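Xylooligosaccharide oxidase (Myceliophthora thermophila, PDB 5L6G) oxidises the C1 hydroxyl of xylooligosaccharides and related sugars to lactones with a bicovalently bound FAD, passing the electrons to oxygen to give hydrogen peroxide. Local coordinates at residues A[27-30]-A[31-34]; A[195-199]-A[200-204]; A[384-388]-A[389-393]. All coordinates share one frame; numbering follows the deposited sequence. Where two conformers were deposited one is given.

Contact 1. Residues A[27-30]-A[31-34]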
ATOM      1  N   ILE A  27      22.902 -21.942  -1.227  1.00 17.20           N
ATOM      2  CA  ILE A  27      21.461 -21.698  -1.444  1.00 16.60           C
ATOM      3  C   ILE A  27      21.050 -22.212  -2.830  1.00 16.90           C
ATOM      4  O   ILE A  27      19.964 -22.744  -3.007  1.00 16.68           O
ATOM      5  CB  ILE A  27      21.079 -20.218  -1.274  1.00 16.00           C
ATOM      6  CG1 ILE A  27      19.562 -20.022  -1.276  1.00 15.47           C
ATOM      7  CG2 ILE A  27      21.685 -19.360  -2.386  1.00 16.08           C
ATOM      8  CD1 ILE A  27      18.817 -20.804  -0.215  1.00 15.45           C
ATOM      9  N   ASP A  28      21.948 -22.086  -3.801  1.00 17.53           N
ATOM     10  CA  ASP A  28      21.643 -22.490  -5.178  1.00 17.84           C
ATOM     11  C   ASP A  28      21.550 -23.995  -5.279  1.00 18.74           C
ATOM     12  O   ASP A  28      20.631 -24.538  -5.879  1.00 18.05           O
ATOM     13  CB  ASP A  28      22.702 -21.951  -6.121  1.00 18.20           C
ATOM     14  CG  ASP A  28      22.868 -20.476  -5.993  1.00 17.78           C
ATOM     15  OD1 ASP A  28      21.936 -19.746  -6.390  1.00 17.20           O
ATOM     16  OD2 ASP A  28      23.915 -20.036  -5.455  1.00 18.24           O
ATOM     17  N   GLU A  29      22.513 -24.660  -4.664  1.00 19.91           N
ATOM     18  CA  GLU A  29      22.527 -26.103  -4.614  1.00 21.11           C
ATOM     19  C   GLU A  29      21.325 -26.647  -3.854  1.00 19.98           C
ATOM     20  O   GLU A  29      20.765 -27.659  -4.246  1.00 19.48           O
ATOM     21  CB  GLU A  29      23.815 -26.587  -3.964  1.00 23.52           C
ATOM     22  CG  GLU A  29      25.065 -26.251  -4.751  1.00 25.76           C
ATOM     23  CD  GLU A  29      24.954 -26.596  -6.237  1.00 28.56           C
ATOM     24  OE1 GLU A  29      24.554 -27.744  -6.575  1.00 30.20           O
ATOM     25  OE2 GLU A  29      25.267 -25.701  -7.069  1.00 30.92           O
ATOM     26  N   CYS A  30      20.941 -25.989  -2.766  1.00 18.80           N
ATOM     27  CA  CYS A  30      19.774 -26.445  -1.995  1.00 18.60           C
ATOM     28  C   CYS A  30      18.514 -26.400  -2.870  1.00 17.89           C
ATOM     29  O   CYS A  30      17.736 -27.351  -2.937  1.00 17.66           O
ATOM     30  CB  CYS A  30      19.548 -25.573  -0.759  1.00 18.20           C
ATOM     31  SG  CYS A  30      18.301 -26.280   0.330  1.00 18.69           S
ATOM     32  N   LEU A  31      18.330 -25.282  -3.545  1.00 17.09           N
ATOM     33  CA  LEU A  31      17.145 -25.098  -4.382  1.00 16.94           C
ATOM     34  C   LEU A  31      17.109 -26.100  -5.536  1.00 17.67           C
ATOM     35  O   LEU A  31      16.044 -26.634  -5.878  1.00 17.76           O
ATOM     36  CB  LEU A  31      17.112 -23.663  -4.903  1.00 16.40           C
ATOM     37  CG  LEU A  31      16.893 -22.582  -3.836  1.00 15.68           C
ATOM     38  CD1 LEU A  31      17.154 -21.197  -4.419  1.00 15.28           C
ATOM     39  CD2 LEU A  31      15.486 -22.637  -3.248  1.00 15.28           C
ATOM     40  N   LYS A  32      18.278 -26.381  -6.104  1.00 18.34           N
ATOM     41  CA  LYS A  32      18.375 -27.317  -7.207  1.00 19.58           C
ATOM     42  C   LYS A  32      17.978 -28.708  -6.724  1.00 19.49           C
ATOM     43  O   LYS A  32      17.120 -29.345  -7.334  1.00 19.31           O
ATOM     44  CB  LYS A  32      19.794 -27.333  -7.766  1.00 21.17           C
ATOM     45  CG  LYS A  32      19.962 -28.143  -9.034  1.00 22.75           C
ATOM     46  CD  LYS A  32      21.363 -27.943  -9.579  1.00 24.33           C
ATOM     47  CE  LYS A  32      21.689 -28.943 -10.676  1.00 26.14           C
ATOM     48  NZ  LYS A  32      20.882 -28.658 -11.900  1.00 26.95           N
ATOM     49  N   ASN A  33      18.577 -29.165  -5.621  1.00 19.46           N
ATOM     50  CA  ASN A  33      18.251 -30.502  -5.096  0.50 19.81           C
ATOM     51  C   ASN A  33      16.789 -30.571  -4.701  1.00 19.55           C
ATOM     52  O   ASN A  33      16.154 -31.607  -4.852  1.00 19.79           O
ATOM     53  CB  ASN A  33      19.093 -30.901  -3.883  0.50 19.90           C
ATOM     54  CG  ASN A  33      18.593 -32.186  -3.235  0.50 20.23           C
ATOM     55  OD1 ASN A  33      18.700 -33.271  -3.813  0.50 20.81           O
ATOM     56  ND2 ASN A  33      18.013 -32.068  -2.047  0.50 19.85           N
ATOM     57  N   ALA A  34      16.247 -29.454  -4.214  1.00 18.79           N
ATOM     58  CA  ALA A  34      14.832 -29.396  -3.814  1.00 18.68           C
ATOM     59  C   ALA A  34      13.856 -29.232  -4.986  1.00 18.75           C
ATOM     60  O   ALA A  34      12.650 -29.189  -4.770  1.00 18.47           O
ATOM     61  CB  ALA A  34      14.606 -28.306  -2.772  1.00 18.09           C
TER
HETATM   62  O   HOH W   1      17.743 -29.350  -0.960  1.00 13.65           O

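Contact 2. Residues A[195-199]-A[200-204]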
ATOM      1  N   LEU A 195       2.713 -25.398   6.591  1.00 17.70           N
ATOM      2  CA  LEU A 195       1.585 -24.735   5.964  1.00 17.66           C
ATOM      3  C   LEU A 195       0.496 -24.502   6.967  1.00 17.73           C
ATOM      4  O   LEU A 195       0.202 -25.363   7.802  1.00 18.18           O
ATOM      5  CB  LEU A 195       0.989 -25.594   4.871  1.00 18.38           C
ATOM      6  CG  LEU A 195       1.987 -26.013   3.814  1.00 18.78           C
ATOM      7  CD1 LEU A 195       1.351 -26.966   2.826  1.00 19.43           C
ATOM      8  CD2 LEU A 195       2.531 -24.757   3.139  1.00 18.63           C
ATOM      9  N   VAL A 196      -0.140 -23.347   6.872  1.00 16.83           N
ATOM     10  CA  VAL A 196      -1.274 -23.070   7.732  1.00 16.94           C
ATOM     11  C   VAL A 196      -2.232 -22.272   6.906  1.00 16.20           C
ATOM     12  O   VAL A 196      -1.818 -21.609   5.970  1.00 15.57           O
ATOM     13  CB  VAL A 196      -0.899 -22.269   9.000  1.00 17.07           C
ATOM     14  CG1 VAL A 196      -0.116 -23.126   9.998  1.00 17.90           C
ATOM     15  CG2 VAL A 196      -0.134 -21.023   8.650  1.00 16.42           C
ATOM     16  N   THR A 197      -3.506 -22.375   7.237  1.00 16.26           N
ATOM     17  CA  THR A 197      -4.512 -21.507   6.682  1.00 16.11           C
ATOM     18  C   THR A 197      -4.934 -20.611   7.828  1.00 16.41           C
ATOM     19  O   THR A 197      -5.210 -21.091   8.943  1.00 17.26           O
ATOM     20  CB  THR A 197      -5.713 -22.287   6.127  1.00 16.57           C
ATOM     21  OG1 THR A 197      -5.284 -23.083   5.015  1.00 16.57           O
ATOM     22  CG2 THR A 197      -6.841 -21.340   5.689  1.00 16.44           C
ATOM     23  N   ALA A 198      -4.991 -19.319   7.546  1.00 15.99           N
ATOM     24  CA  ALA A 198      -5.382 -18.315   8.524  1.00 16.19           C
ATOM     25  C   ALA A 198      -6.710 -17.698   8.107  1.00 16.36           C
ATOM     26  O   ALA A 198      -6.925 -17.384   6.943  1.00 16.17           O
ATOM     27  CB  ALA A 198      -4.307 -17.259   8.654  1.00 15.60           C
ATOM     28  N   SER A 199      -7.604 -17.562   9.067  1.00 17.41           N
ATOM     29  CA  SER A 199      -8.911 -16.967   8.853  1.00 18.44           C
ATOM     30  C   SER A 199      -9.437 -16.514  10.212  1.00 20.07           C
ATOM     31  O   SER A 199      -8.748 -16.635  11.226  1.00 20.10           O
ATOM     32  CB  SER A 199      -9.861 -17.990   8.227  1.00 18.74           C
ATOM     33  OG  SER A 199     -10.259 -18.957   9.179  1.00 18.98           O
ATOM     34  N   GLU A 200     -10.659 -16.011  10.258  1.00 22.04           N
ATOM     35  CA  GLU A 200     -11.210 -15.615  11.550  1.00 24.14           C
ATOM     36  C   GLU A 200     -11.382 -16.790  12.502  1.00 23.80           C
ATOM     37  O   GLU A 200     -11.284 -16.598  13.708  1.00 24.58           O
ATOM     38  CB  GLU A 200     -12.519 -14.846  11.400  1.00 26.72           C
ATOM     39  CG  GLU A 200     -12.281 -13.351  11.363  1.00 29.07           C
ATOM     40  CD  GLU A 200     -13.549 -12.566  11.154  1.00 31.89           C
ATOM     41  OE1 GLU A 200     -14.624 -13.048  11.567  1.00 35.31           O
ATOM     42  OE2 GLU A 200     -13.454 -11.471  10.561  1.00 35.20           O
ATOM     43  N   THR A 201     -11.588 -17.993  11.956  1.00 23.12           N
ATOM     44  CA  THR A 201     -11.819 -19.203  12.746  1.00 23.12           C
ATOM     45  C   THR A 201     -10.634 -20.160  12.772  1.00 21.94           C
ATOM     46  O   THR A 201     -10.744 -21.260  13.287  1.00 22.87           O
ATOM     47  CB  THR A 201     -13.023 -19.991  12.194  1.00 23.93           C
ATOM     48  OG1 THR A 201     -12.744 -20.433  10.856  1.00 23.39           O
ATOM     49  CG2 THR A 201     -14.268 -19.118  12.202  1.00 24.63           C
ATOM     50  N   GLU A 202      -9.497 -19.758  12.231  1.00 20.47           N
ATOM     51  CA  GLU A 202      -8.349 -20.635  12.191  1.00 20.04           C
ATOM     52  C   GLU A 202      -7.074 -19.826  12.228  1.00 18.98           C
ATOM     53  O   GLU A 202      -6.877 -18.971  11.385  1.00 17.69           O
ATOM     54  CB  GLU A 202      -8.396 -21.484  10.918  1.00 20.17           C
ATOM     55  CG  GLU A 202      -7.423 -22.645  10.910  1.00 20.48           C
ATOM     56  CD  GLU A 202      -7.515 -23.492   9.652  1.00 20.69           C
ATOM     57  OE1 GLU A 202      -8.352 -23.191   8.778  1.00 20.29           O
ATOM     58  OE2 GLU A 202      -6.736 -24.470   9.545  1.00 21.66           O
ATOM     59  N   ASN A 203      -6.209 -20.149  13.185  1.00 19.28           N
ATOM     60  CA  ASN A 203      -4.988 -19.391  13.452  1.00 18.70           C
ATOM     61  C   ASN A 203      -5.310 -17.910  13.545  1.00 18.33           C
ATOM     62  O   ASN A 203      -4.735 -17.113  12.813  1.00 17.92           O
ATOM     63  CB  ASN A 203      -3.948 -19.677  12.386  1.00 18.29           C
ATOM     64  CG  ASN A 203      -3.471 -21.113  12.421  1.00 18.84           C
ATOM     65  OD1 ASN A 203      -2.810 -21.521  13.375  1.00 19.64           O
ATOM     66  ND2 ASN A 203      -3.811 -21.893  11.394  1.00 18.73           N
ATOM     67  N   PRO A 204      -6.276 -17.548  14.419  1.00 18.86           N
ATOM     68  CA  PRO A 204      -6.757 -16.174  14.447  1.00 18.85           C
ATOM     69  C   PRO A 204      -5.684 -15.147  14.800  1.00 18.51           C
ATOM     70  O   PRO A 204      -5.769 -14.011  14.323  1.00 17.58           O
ATOM     71  CB  PRO A 204      -7.863 -16.194  15.512  1.00 19.56           C
ATOM     72  CG  PRO A 204      -7.577 -17.393  16.354  1.00 20.29           C
ATOM     73  CD  PRO A 204      -6.993 -18.396  15.400  1.00 19.98           C
TER
HETATM   74  O   HOH W   2      -4.042 -24.321   9.337  1.00 22.32           O
HETATM   75  O   HOH W   3     -10.050 -21.329   8.009  1.00 19.81           O

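Contact 3. Residues A[384-388]-A[389-393]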
ATOM      1  N   GLY A 384     -13.131   9.801   9.248  1.00 12.32           N
ATOM      2  CA  GLY A 384     -14.396  10.461   9.443  1.00 12.73           C
ATOM      3  C   GLY A 384     -15.547   9.485   9.577  1.00 13.29           C
ATOM      4  O   GLY A 384     -15.405   8.301   9.303  1.00 12.79           O
ATOM      5  N   PRO A 385     -16.723   9.996   9.952  1.00 14.16           N
ATOM      6  CA  PRO A 385     -17.887   9.184  10.326  1.00 14.93           C
ATOM      7  C   PRO A 385     -18.435   8.230   9.265  1.00 15.10           C
ATOM      8  O   PRO A 385     -19.118   7.251   9.611  1.00 15.78           O
ATOM      9  CB  PRO A 385     -18.953  10.230  10.666  1.00 15.56           C
ATOM     10  CG  PRO A 385     -18.214  11.472  10.971  1.00 15.41           C
ATOM     11  CD  PRO A 385     -16.947  11.435  10.182  1.00 14.51           C
ATOM     12  N   ASN A 386     -18.159   8.496   7.994  1.00 14.86           N
ATOM     13  CA  ASN A 386     -18.691   7.676   6.907  1.00 15.12           C
ATOM     14  C   ASN A 386     -17.721   6.721   6.250  1.00 14.54           C
ATOM     15  O   ASN A 386     -18.107   5.970   5.346  1.00 14.99           O
ATOM     16  CB  ASN A 386     -19.325   8.568   5.854  1.00 15.24           C
ATOM     17  CG  ASN A 386     -20.516   9.306   6.400  1.00 16.06           C
ATOM     18  OD1 ASN A 386     -21.310   8.728   7.134  1.00 16.69           O
ATOM     19  ND2 ASN A 386     -20.609  10.588   6.109  1.00 16.01           N
ATOM     20  N   SER A 387     -16.481   6.720   6.709  1.00 14.07           N
ATOM     21  CA  SER A 387     -15.450   5.909   6.102  1.00 13.53           C
ATOM     22  C   SER A 387     -15.585   4.422   6.470  1.00 13.81           C
ATOM     23  O   SER A 387     -15.686   4.057   7.648  1.00 14.30           O
ATOM     24  CB  SER A 387     -14.079   6.423   6.515  1.00 12.95           C
ATOM     25  OG  SER A 387     -13.064   5.539   6.054  1.00 12.38           O
ATOM     26  N   ALA A 388     -15.584   3.564   5.453  1.00 13.77           N
ATOM     27  CA  ALA A 388     -15.549   2.139   5.681  1.00 13.81           C
ATOM     28  C   ALA A 388     -14.213   1.724   6.306  1.00 13.43           C
ATOM     29  O   ALA A 388     -14.163   0.762   7.080  1.00 13.52           O
ATOM     30  CB  ALA A 388     -15.791   1.392   4.368  1.00 14.01           C
ATOM     31  N   VAL A 389     -13.140   2.459   5.998  1.00 13.01           N
ATOM     32  CA  VAL A 389     -11.819   2.121   6.531  1.00 12.58           C
ATOM     33  C   VAL A 389     -11.834   2.147   8.055  1.00 13.07           C
ATOM     34  O   VAL A 389     -11.406   1.199   8.708  1.00 12.85           O
ATOM     35  CB  VAL A 389     -10.719   3.071   6.013  1.00 12.08           C
ATOM     36  CG1 VAL A 389      -9.391   2.796   6.720  1.00 11.53           C
ATOM     37  CG2 VAL A 389     -10.551   2.921   4.504  1.00 11.97           C
ATOM     38  N   THR A 390     -12.368   3.225   8.616  1.00 13.76           N
ATOM     39  CA  THR A 390     -12.340   3.428  10.044  1.00 14.30           C
ATOM     40  C   THR A 390     -13.620   2.939  10.751  1.00 15.93           C
ATOM     41  O   THR A 390     -13.865   3.274  11.901  1.00 16.04           O
ATOM     42  CB  THR A 390     -12.062   4.917  10.345  1.00 13.89           C
ATOM     43  OG1 THR A 390     -12.950   5.729   9.578  1.00 13.47           O
ATOM     44  CG2 THR A 390     -10.649   5.288   9.968  1.00 13.27           C
ATOM     45  N   ARG A 391     -14.435   2.141  10.062  1.00 17.76           N
ATOM     46  CA  ARG A 391     -15.515   1.400  10.704  1.00 19.96           C
ATOM     47  C   ARG A 391     -15.074  -0.009  11.092  1.00 20.32           C
ATOM     48  O   ARG A 391     -15.770  -0.695  11.826  1.00 20.89           O
ATOM     49  CB  ARG A 391     -16.738   1.324   9.787  1.00 21.70           C
ATOM     50  CG  ARG A 391     -17.590   2.564   9.882  1.00 23.83           C
ATOM     51  CD  ARG A 391     -18.733   2.565   8.883  1.00 25.97           C
ATOM     52  NE  ARG A 391     -19.565   3.751   9.075  1.00 28.11           N
ATOM     53  CZ  ARG A 391     -20.407   4.247   8.174  1.00 29.83           C
ATOM     54  NH1 ARG A 391     -20.531   3.690   6.975  1.00 30.64           N
ATOM     55  NH2 ARG A 391     -21.131   5.320   8.472  1.00 30.92           N
ATOM     56  N   VAL A 392     -13.935  -0.455  10.583  1.00 20.19           N
ATOM     57  CA  VAL A 392     -13.395  -1.734  10.998  1.00 20.91           C
ATOM     58  C   VAL A 392     -13.039  -1.618  12.486  1.00 22.08           C
ATOM     59  O   VAL A 392     -12.334  -0.673  12.865  1.00 21.67           O
ATOM     60  CB  VAL A 392     -12.137  -2.120  10.182  1.00 20.31           C
ATOM     61  CG1 VAL A 392     -11.409  -3.292  10.826  1.00 20.41           C
ATOM     62  CG2 VAL A 392     -12.506  -2.441   8.740  1.00 20.16           C
ATOM     63  N   PRO A 393     -13.523  -2.562  13.328  1.00 23.64           N
ATOM     64  CA  PRO A 393     -13.240  -2.499  14.771  1.00 25.00           C
ATOM     65  C   PRO A 393     -11.744  -2.518  15.105  1.00 25.63           C
ATOM     66  O   PRO A 393     -10.967  -3.152  14.379  1.00 23.87           O
ATOM     67  CB  PRO A 393     -13.899  -3.764  15.330  1.00 25.41           C
ATOM     68  CG  PRO A 393     -14.884  -4.181  14.301  1.00 25.67           C
ATOM     69  CD  PRO A 393     -14.382  -3.712  12.980  1.00 24.09           C
TER
HETATM   70  O   HOH W   4     -15.704   5.600   9.887  1.00 11.55           O
HETATM   71  O   HOH W   5     -22.688   6.452   6.982  1.00 29.86           O

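Contact 1. Residues A[27-30]-A[31-34]
The first torsions of Ile-27 and Leu-31 bring their branches together on one side of the helix. In Ile-27, CG1 stands opposite the backbone N (chi1 -171°). In Leu-31, CG is instead anti to the carbonyl carbon and beside its own N (chi1 -67°). The two side chains lie side by side and point the same way. CG1 of Ile-27 comes within 4.1 Å of CD1 of Leu-31, a modest apolar contact between residues four apart. Leu-31 also leans on the carbonyl of Ile-27, with its CG 3.2 Å from Ile-27 O. That oxygen, Ile-27 O, accepts the Leu-31 amide as well, at 3.1 Å from Leu-31 N.

The same spacing repeats along the backbone. Lys-32 N donates to Asp-28 O at 3.0 Å, and Asn-33 N donates to Glu-29 O at 3.0 Å. Ala-34 N donates to Cys-30 O at 2.9 Å. These are the i to i+4 bonds of an alpha helix, here helix 26-33 close to the start of the modelled chain. Ala-34 lies just past its last turn. Cys-30 O has a second partner, a water 2.8 Å away that donates to it. This water also accepts from ND2 of Asn-33. Asn-33 has two deposited conformers, so that second link is less certain.

The apolar side of the helix packs on helix 70-83. Ile-27 and Leu-31 both touch Cys-79, and Leu-31 also reaches Ala-76. SG of Cys-30 is joined to SG of Cys-79 in a disulfide, so a covalent bond ties the two helices at this interface. Toward the start of the helix, OD2 of Asp-28 is hydrogen-bonded to Ala-25 N. Glu-29 and Lys-32 lie on the exposed side, and their opposite charges are too far apart for a salt bridge.

Contact 2. Residues A[195-199]-A[200-204]
Asn-203 reaches back to the strand and hands an N-H of its amide to Thr-197 O. ND2 of Asn-203 is 2.9 Å from Thr-197 O, and the bond is nearly straight (168°). The oxygen lies in the plane of the Asn-203 amide, yet the donor sits above the carbonyl plane of Thr-197. The side chain of Val-196 crosses that of Asn-203 at about a right angle.

The next link is between backbones. Ser-199 N donates to Glu-202 O at 2.8 Å, in the carbonyl plane. The return bond, from Glu-202 N to Ser-199 O, is weak at 3.4 Å. It closes the type I beta turn from Ser-199 to Glu-202. Ser-199 also forms an ST turn: its OG, set between the backbone N and the carbonyl carbon (chi1 73°), accepts Thr-201 N at 3.2 Å. The turn leads from strand 195-199, the partner of strand 183-189, into helix 204-213. Asn-203 occupies the N-cap position of that helix, but its side chain makes no capping bond.

Two waters serve the carboxylate of Glu-202. One donates to OE2 of Glu-202 at 2.7 Å; it accepts from Thr-197 N at 2.9 Å and, weakly, from ND2 of Asn-203. The other donates to OE1 of Glu-202 at 2.6 Å and is also bonded to Ser-199 OG. Thr-197 OG1 is hydrogen-bonded to Asp-187 on the neighbouring strand. With an alanine at Asn-203, Thr-197 O would probably lose its amide donor, and one of the ties between turn and strand would go. An N-acetylglucosamine of an attached glycan touches Asn-203.

Contact 3. Residues A[384-388]-A[389-393]
Gly-384, Ser-387 and Thr-390 close on a single water. It donates to Gly-384 O at 2.8 Å and to Ser-387 O at 2.7 Å, and it accepts from Thr-390 OG1 at 2.8 Å. Thr-390 OG1 is placed for this by a first torsion that sets it between the backbone N and the carbonyl carbon (chi1 50°). OG1 of Thr-390 also rests 3.3 Å from CB of Ser-387.

Ser-387 OG has two backbone partners. It accepts a weak, bent bond from Val-389 N at 3.1 Å, and it is hydrogen-bonded to Tyr-382 O. Arg-391 N makes another weak bond, to Ala-388 O.

The extended chain of Arg-391 runs back alongside Asn-386. Their amide and guanidinium planes are 75° apart. Asn-386 O lies over one face of the guanidinium, 3.7 Å from Arg-391 NH1. The charge of Arg-391 is met by a salt bridge from NH1 to Glu-267, while Asn-386 ND2 is bonded to Met-265 O. The backbone angles of Gly-384 are ones that call for glycine.

A type I beta turn from Gly-384 to Ser-387 opens this loop, which joins strands 374-381 and 409-417 of the eight-stranded antiparallel sheet. The side chain of Ala-388 lies about 4 Å from a bound xylose, and that of Val-389 about 12 Å from those of the substrate-binding Arg-272 and Tyr-451.

Overall arrangement
The three contacts follow one another along the chain and do not touch. Contact 1 lies in helix 26-33, at the periphery. Contact 2 ends a strand of the antiparallel sheet in the FAD-binding region. Helix 70-83 meets both, through Ile-27, Cys-30 and Leu-31 and through Leu-195. Contact 3 belongs to the other, eight-stranded sheet, whose strands carry substrate-binding residues such as Arg-272 and Glu-412. Centres of contacts 1 and 2 are about 30 Å apart, and those of 2 and 3 about 25 Å. Contacts 1 and 3 sit on opposite sides of the chain's centre, their centres about 47 Å apart. The side chain of Val-389 in contact 3 is about 10 Å from the FAD.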